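Local coordinates for flagellar basal body protein (Helicobacter pylori, PDB 5NPY) that probably forms part of the flagellar hook, the structure that joins the basal-body rod to the filament, at residues E222-Q227 and K277-L282; L308-A313 and V350-P355. All blocks are in the same frame, centred on the assembly; numbering follows the deposited sequence.

Contact 1 (E222-Q227 and K277-L282); sequences ERFLNQ and KTLGDL. With 144 (tris-hydroxymethyl-methyl-ammonium), chain B.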
loop_
_atom_site.group_PDB
_atom_site.type_symbol
_atom_site.label_atom_id
_atom_site.label_comp_id
_atom_site.label_asym_id
_atom_site.label_seq_id
_atom_site.Cartn_x
_atom_site.Cartn_y
_atom_site.Cartn_z
ATOM N N GLU A 222 8.048 -28.860 11.218
ATOM C CA GLU A 222 9.140 -27.891 11.207
ATOM C C GLU A 222 8.703 -26.496 11.657
ATOM O O GLU A 222 9.534 -25.717 12.128
ATOM C CB GLU A 222 9.763 -27.827 9.810
ATOM C CG GLU A 222 8.772 -27.798 8.665
ATOM C CD GLU A 222 8.220 -29.180 8.280
ATOM O OE1 GLU A 222 8.305 -29.549 7.087
ATOM O OE2 GLU A 222 7.671 -29.906 9.133
ATOM N N ARG A 223 7.430 -26.138 11.486
ATOM C CA ARG A 223 6.975 -24.887 12.078
ATOM C C ARG A 223 6.988 -24.979 13.593
ATOM O O ARG A 223 7.424 -24.043 14.276
ATOM C CB ARG A 223 5.578 -24.495 11.575
ATOM C CG ARG A 223 5.503 -24.164 10.084
ATOM C CD ARG A 223 4.120 -23.801 9.657
ATOM N NE ARG A 223 4.160 -23.199 8.309
ATOM C CZ ARG A 223 3.098 -22.800 7.628
ATOM N NH1 ARG A 223 1.893 -22.888 8.177
ATOM N NH2 ARG A 223 3.254 -22.335 6.405
ATOM N N PHE A 224 6.524 -26.108 14.129
ATOM C CA PHE A 224 6.592 -26.332 15.567
ATOM C C PHE A 224 8.039 -26.270 16.074
ATOM O O PHE A 224 8.323 -25.605 17.080
ATOM C CB PHE A 224 5.908 -27.667 15.886
ATOM C CG PHE A 224 6.274 -28.258 17.218
ATOM C CD1 PHE A 224 5.768 -27.724 18.396
ATOM C CD2 PHE A 224 7.093 -29.373 17.292
ATOM C CE1 PHE A 224 6.082 -28.274 19.629
ATOM C CE2 PHE A 224 7.421 -29.937 18.523
ATOM C CZ PHE A 224 6.915 -29.390 19.698
ATOM N N LEU A 225 8.981 -26.884 15.353
ATOM C CA LEU A 225 10.342 -26.940 15.881
ATOM C C LEU A 225 10.995 -25.565 15.907
ATOM O O LEU A 225 11.725 -25.247 16.860
ATOM C CB LEU A 225 11.203 -27.922 15.084
ATOM C CG LEU A 225 10.818 -29.385 15.314
ATOM C CD1 LEU A 225 11.751 -30.324 14.561
ATOM C CD2 LEU A 225 10.766 -29.713 16.813
ATOM N N ASN A 226 10.724 -24.733 14.885
ATOM C CA ASN A 226 11.407 -23.461 14.671
ATOM C C ASN A 226 10.676 -22.253 15.268
ATOM O O ASN A 226 11.095 -21.119 15.020
ATOM C CB ASN A 226 11.637 -23.222 13.170
ATOM C CG ASN A 226 12.540 -24.283 12.536
ATOM O OD1 ASN A 226 13.224 -25.038 13.239
ATOM N ND2 ASN A 226 12.548 -24.339 11.200
ATOM N N GLN A 227 9.603 -22.464 16.025
ATOM C CA GLN A 227 8.874 -21.356 16.621
ATOM C C GLN A 227 9.589 -20.897 17.889
ATOM O O GLN A 227 9.846 -21.687 18.794
ATOM C CB GLN A 227 7.428 -21.749 16.908
ATOM C CG GLN A 227 6.581 -20.670 17.546
ATOM C CD GLN A 227 6.182 -19.628 16.561
ATOM O OE1 GLN A 227 6.332 -19.803 15.328
ATOM N NE2 GLN A 227 5.697 -18.496 17.081
ATOM N N LYS A 277 15.942 -21.251 22.537
ATOM C CA LYS A 277 15.168 -20.154 21.992
ATOM C C LYS A 277 13.867 -20.691 21.397
ATOM O O LYS A 277 12.783 -20.171 21.703
ATOM C CB LYS A 277 15.967 -19.422 20.929
ATOM C CG LYS A 277 15.237 -18.222 20.357
ATOM C CD LYS A 277 16.203 -17.235 19.846
ATOM C CE LYS A 277 15.479 -16.159 19.045
ATOM N NZ LYS A 277 14.968 -15.050 19.889
ATOM N N THR A 278 13.953 -21.743 20.572
ATOM C CA THR A 278 12.792 -22.314 19.890
ATOM C C THR A 278 12.224 -23.481 20.670
ATOM O O THR A 278 12.862 -24.030 21.567
ATOM C CB THR A 278 13.147 -22.825 18.494
ATOM O OG1 THR A 278 14.012 -23.957 18.635
ATOM C CG2 THR A 278 13.800 -21.747 17.633
ATOM N N LEU A 279 11.033 -23.917 20.250
ATOM C CA LEU A 279 10.460 -25.135 20.816
ATOM C C LEU A 279 11.333 -26.339 20.495
ATOM O O LEU A 279 11.475 -27.254 21.320
ATOM C CB LEU A 279 9.033 -25.347 20.295
ATOM C CG LEU A 279 7.955 -24.367 20.771
ATOM C CD1 LEU A 279 6.655 -24.656 20.050
ATOM C CD2 LEU A 279 7.772 -24.435 22.289
ATOM N N GLY A 280 11.921 -26.354 19.291
ATOM C CA GLY A 280 12.885 -27.384 18.961
ATOM C C GLY A 280 14.084 -27.378 19.891
ATOM O O GLY A 280 14.434 -28.408 20.471
ATOM N N ASP A 281 14.721 -26.210 20.066
ATOM C CA ASP A 281 15.858 -26.159 20.989
ATOM C C ASP A 281 15.476 -26.702 22.361
ATOM O O ASP A 281 16.271 -27.402 22.997
ATOM C CB ASP A 281 16.426 -24.738 21.180
ATOM C CG ASP A 281 16.800 -24.048 19.902
ATOM O OD1 ASP A 281 17.395 -24.745 19.062
ATOM O OD2 ASP A 281 16.691 -22.793 19.805
ATOM N N LEU A 282 14.261 -26.390 22.845
ATOM C CA LEU A 282 13.892 -26.883 24.174
ATOM C C LEU A 282 13.610 -28.383 24.149
ATOM O O LEU A 282 13.932 -29.105 25.106
ATOM C CB LEU A 282 12.697 -26.101 24.715
ATOM C CG LEU A 282 12.105 -26.648 26.020
ATOM C CD1 LEU A 282 13.117 -26.440 27.116
ATOM C CD2 LEU A 282 10.816 -25.962 26.384
HETATM C C1 144 B . 13.310 -18.950 10.185
HETATM N N 144 B . 11.986 -18.718 10.763
HETATM C C2 144 B . 11.622 -19.841 11.628
HETATM O O2 144 B . 11.148 -20.965 10.929
HETATM C C3 144 B . 10.992 -18.589 9.705
HETATM O O3 144 B . 9.834 -17.944 10.188
HETATM C C4 144 B . 11.910 -17.497 11.583
HETATM O O4 144 B . 13.083 -16.742 11.790
HETATM O O HOH W 1 14.893 -24.701 16.168
#

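Contact 2 (L308-A313 and V350-P355); sequences LLLEIA and VAIKIP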
loop_
_atom_site.group_PDB
_atom_site.type_symbol
_atom_site.label_atom_id
_atom_site.label_comp_id
_atom_site.label_asym_id
_atom_site.label_seq_id
_atom_site.Cartn_x
_atom_site.Cartn_y
_atom_site.Cartn_z
ATOM N N LEU A 308 -4.253 -26.537 20.265
ATOM C CA LEU A 308 -3.110 -27.420 20.399
ATOM C C LEU A 308 -2.443 -27.213 21.752
ATOM O O LEU A 308 -2.498 -26.124 22.331
ATOM C CB LEU A 308 -2.103 -27.194 19.256
ATOM C CG LEU A 308 -2.675 -27.377 17.845
ATOM C CD1 LEU A 308 -1.586 -27.222 16.833
ATOM C CD2 LEU A 308 -3.376 -28.735 17.675
ATOM N N LEU A 309 -1.817 -28.276 22.252
ATOM C CA LEU A 309 -1.120 -28.245 23.526
ATOM C C LEU A 309 0.294 -28.757 23.343
ATOM O O LEU A 309 0.596 -29.480 22.387
ATOM C CB LEU A 309 -1.804 -29.116 24.598
ATOM C CG LEU A 309 -3.326 -29.094 24.669
ATOM C CD1 LEU A 309 -3.793 -30.210 25.575
ATOM C CD2 LEU A 309 -3.776 -27.752 25.206
ATOM N N LEU A 310 1.149 -28.379 24.294
ATOM C CA LEU A 310 2.437 -29.015 24.516
ATOM C C LEU A 310 2.283 -30.124 25.553
ATOM O O LEU A 310 1.423 -30.064 26.439
ATOM C CB LEU A 310 3.479 -27.996 24.986
ATOM C CG LEU A 310 3.767 -26.836 24.034
ATOM C CD1 LEU A 310 4.786 -25.892 24.669
ATOM C CD2 LEU A 310 4.264 -27.324 22.675
ATOM N N GLU A 311 3.134 -31.141 25.443
ATOM C CA GLU A 311 2.993 -32.326 26.272
ATOM C C GLU A 311 4.365 -32.865 26.640
ATOM O O GLU A 311 5.190 -33.120 25.758
ATOM C CB GLU A 311 2.181 -33.390 25.530
ATOM C CG GLU A 311 2.252 -34.770 26.132
ATOM C CD GLU A 311 1.784 -35.836 25.167
ATOM O OE1 GLU A 311 2.420 -35.986 24.094
ATOM O OE2 GLU A 311 0.769 -36.499 25.474
ATOM N N ILE A 312 4.605 -33.041 27.934
ATOM C CA ILE A 312 5.828 -33.662 28.425
ATOM C C ILE A 312 5.507 -35.120 28.711
ATOM O O ILE A 312 4.703 -35.429 29.595
ATOM C CB ILE A 312 6.371 -32.949 29.667
ATOM C CG1 ILE A 312 6.437 -31.446 29.413
ATOM C CG2 ILE A 312 7.770 -33.471 30.019
ATOM C CD1 ILE A 312 6.940 -30.668 30.604
ATOM N N ALA A 313 6.126 -36.020 27.950
ATOM C CA ALA A 313 5.777 -37.430 27.958
ATOM C C ALA A 313 7.017 -38.280 28.190
ATOM O O ALA A 313 8.120 -37.940 27.749
ATOM C CB ALA A 313 5.108 -37.845 26.638
ATOM N N VAL A 350 -1.489 -25.740 28.919
ATOM C CA VAL A 350 -2.708 -25.078 28.461
ATOM C C VAL A 350 -2.543 -24.868 26.962
ATOM O O VAL A 350 -1.456 -25.095 26.420
ATOM C CB VAL A 350 -2.973 -23.744 29.197
ATOM C CG1 VAL A 350 -3.090 -23.969 30.714
ATOM C CG2 VAL A 350 -1.879 -22.745 28.893
ATOM N N ALA A 351 -3.610 -24.446 26.282
ATOM C CA ALA A 351 -3.543 -24.252 24.841
ATOM C C ALA A 351 -2.686 -23.040 24.499
ATOM O O ALA A 351 -2.596 -22.072 25.265
ATOM C CB ALA A 351 -4.945 -24.097 24.245
ATOM N N ILE A 352 -2.075 -23.101 23.319
ATOM C CA ILE A 352 -1.011 -22.201 22.892
ATOM C C ILE A 352 -1.547 -21.286 21.802
ATOM O O ILE A 352 -2.282 -21.739 20.913
ATOM C CB ILE A 352 0.202 -23.010 22.381
ATOM C CG1 ILE A 352 0.809 -23.830 23.512
ATOM C CG2 ILE A 352 1.241 -22.120 21.748
ATOM C CD1 ILE A 352 0.850 -23.090 24.829
ATOM N N LYS A 353 -1.162 -20.000 21.857
ATOM C CA LYS A 353 -1.537 -19.031 20.836
ATOM C C LYS A 353 -0.295 -18.355 20.271
ATOM O O LYS A 353 0.777 -18.355 20.883
ATOM C CB LYS A 353 -2.493 -17.956 21.379
ATOM C CG LYS A 353 -3.861 -18.470 21.800
ATOM C CD LYS A 353 -4.790 -17.332 22.190
ATOM C CE LYS A 353 -6.125 -17.868 22.658
ATOM N NZ LYS A 353 -6.804 -16.890 23.520
ATOM N N ILE A 354 -0.477 -17.733 19.109
ATOM C CA ILE A 354 0.602 -17.135 18.326
ATOM C C ILE A 354 0.210 -15.703 17.966
ATOM O O ILE A 354 -0.956 -15.439 17.642
ATOM C CB ILE A 354 0.888 -17.976 17.070
ATOM C CG1 ILE A 354 2.179 -17.525 16.362
ATOM C CG2 ILE A 354 -0.331 -17.961 16.107
ATOM C CD1 ILE A 354 2.617 -18.484 15.235
ATOM N N PRO A 355 1.133 -14.748 18.029
ATOM C CA PRO A 355 0.795 -13.370 17.624
ATOM C C PRO A 355 0.426 -13.300 16.141
ATOM O O PRO A 355 1.011 -13.986 15.297
ATOM C CB PRO A 355 2.070 -12.573 17.948
ATOM C CG PRO A 355 2.782 -13.404 19.031
ATOM C CD PRO A 355 2.462 -14.857 18.660
HETATM O O HOH W 2 -4.042 -23.515 20.358
#

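Contact 1 (E222-Q227 and K277-L282)
Leu225 and Gly280 bring their CA atoms within 4.0 Å where residues of helix 221-226 and the turn after it meet the start of helix 279-289, and two backbone hydrogen bonds tie the segments. Gly280 N donates to Leu225 O at 2.7 Å. Leu279 N donates to Gln227 O at 2.9 Å. Gly280 has no side chain, and Leu225 CD2 rests near its CA. CG of Phe224 stands anti to the backbone N (chi1 161°); from there ring atom CD1 meets Leu279 CD1 at 3.6 Å, the two side chains crossing at about a right angle. Leu279 CB lies 3.3 Å from Phe224 O, so the leucine packs on backbone as well as on ring. Thr278 is the N-cap of the second helix: its OG1 accepts from Asp281 N at 2.8 Å in an almost straight bond (176°), and Asp281 OD2 takes Thr278 N in return, which defines a capping box. Asp281 OD2 also accepts from the amide of Lys277, a residue whose NZ makes a salt bridge with Asp228. A water on Thr278 OG1 reaches Asn226 OD1 by a weak bond. Asn226 CB touches O2 of the bound tris-hydroxymethyl-methyl-ammonium at 3.2 Å, a ligand hydrogen-bonded by Thr380 and Glu399. The first amides of helix 279-289 thus all find acceptors: Leu279 N and Gly280 N the carbonyls of Gln227 and Leu225, Asp281 N the hydroxyl of Thr278.

Contact 2 (L308-A313 and V350-P355)
Leu309 lays its CD2 methyl over the backbone of Ala351, 3.5 Å from Ala351 N, and the same methyl comes 4.0 Å from Ala351 CB. CG of Leu309 is anti to the carbonyl carbon (chi1 -41°), and CD2 is the atom that reaches the partner. The setting is an antiparallel beta-sheet, in which strand 308-313 lies between strand 293-298 and the long, interrupted strand 346-364; backbone bonds of Leu309 to Ile297 and of Leu310 to Ser349 give the evidence for these two neighbours. Within the two segments the pairing is sparse. One direct hydrogen bond, Ile352 N to Leu308 O, spans 3.2 Å with an N-H...O angle of 144°. Leu308 O is also approached by Ala351 CA in a CA-H...O contact of 3.3 Å, so this carbonyl faces two consecutive residues of the partner strand. Apolar contact continues at Leu310, whose CG lies 4.2 Å from Ile352 CG1; Ile352 also packs on Leu232. Beyond Ile352 the second segment turns to other partners: Ile354 packs against Phe211 of helix 209-212 and against Gln227, and Lys353 NZ is hydrogen-bonded to Asn237 OD1 and Asp235 O. Close to the direct bond a water bridges the two segments, accepting from Leu308 N at 3.0 Å and donating to Ile352 O at 2.6 Å.

Overall arrangement
From the N terminus, the chain passes through helix 221-226 and the strands 247-252, 260-266 and 275-276 before contact 1 closes this excursion at the start of helix 279-289. Strand 293-298 follows, then strand 308-313, which opens contact 2; that loop runs through strand 320-325 and helix 327-332 and closes on strand 346-364. The two closures are therefore in series, neither nested nor crossed. Their centres are 12 Å apart and their side chains touch: Phe224 CE1 lies 3.7 Å from Leu310 CD2, and Gln227 NE2 lies 3.6 Å from Ile354 CD1. Through Leu310 and Ile354, contact 1 is brought against strands 308-313 and 346-364 of the antiparallel sheet.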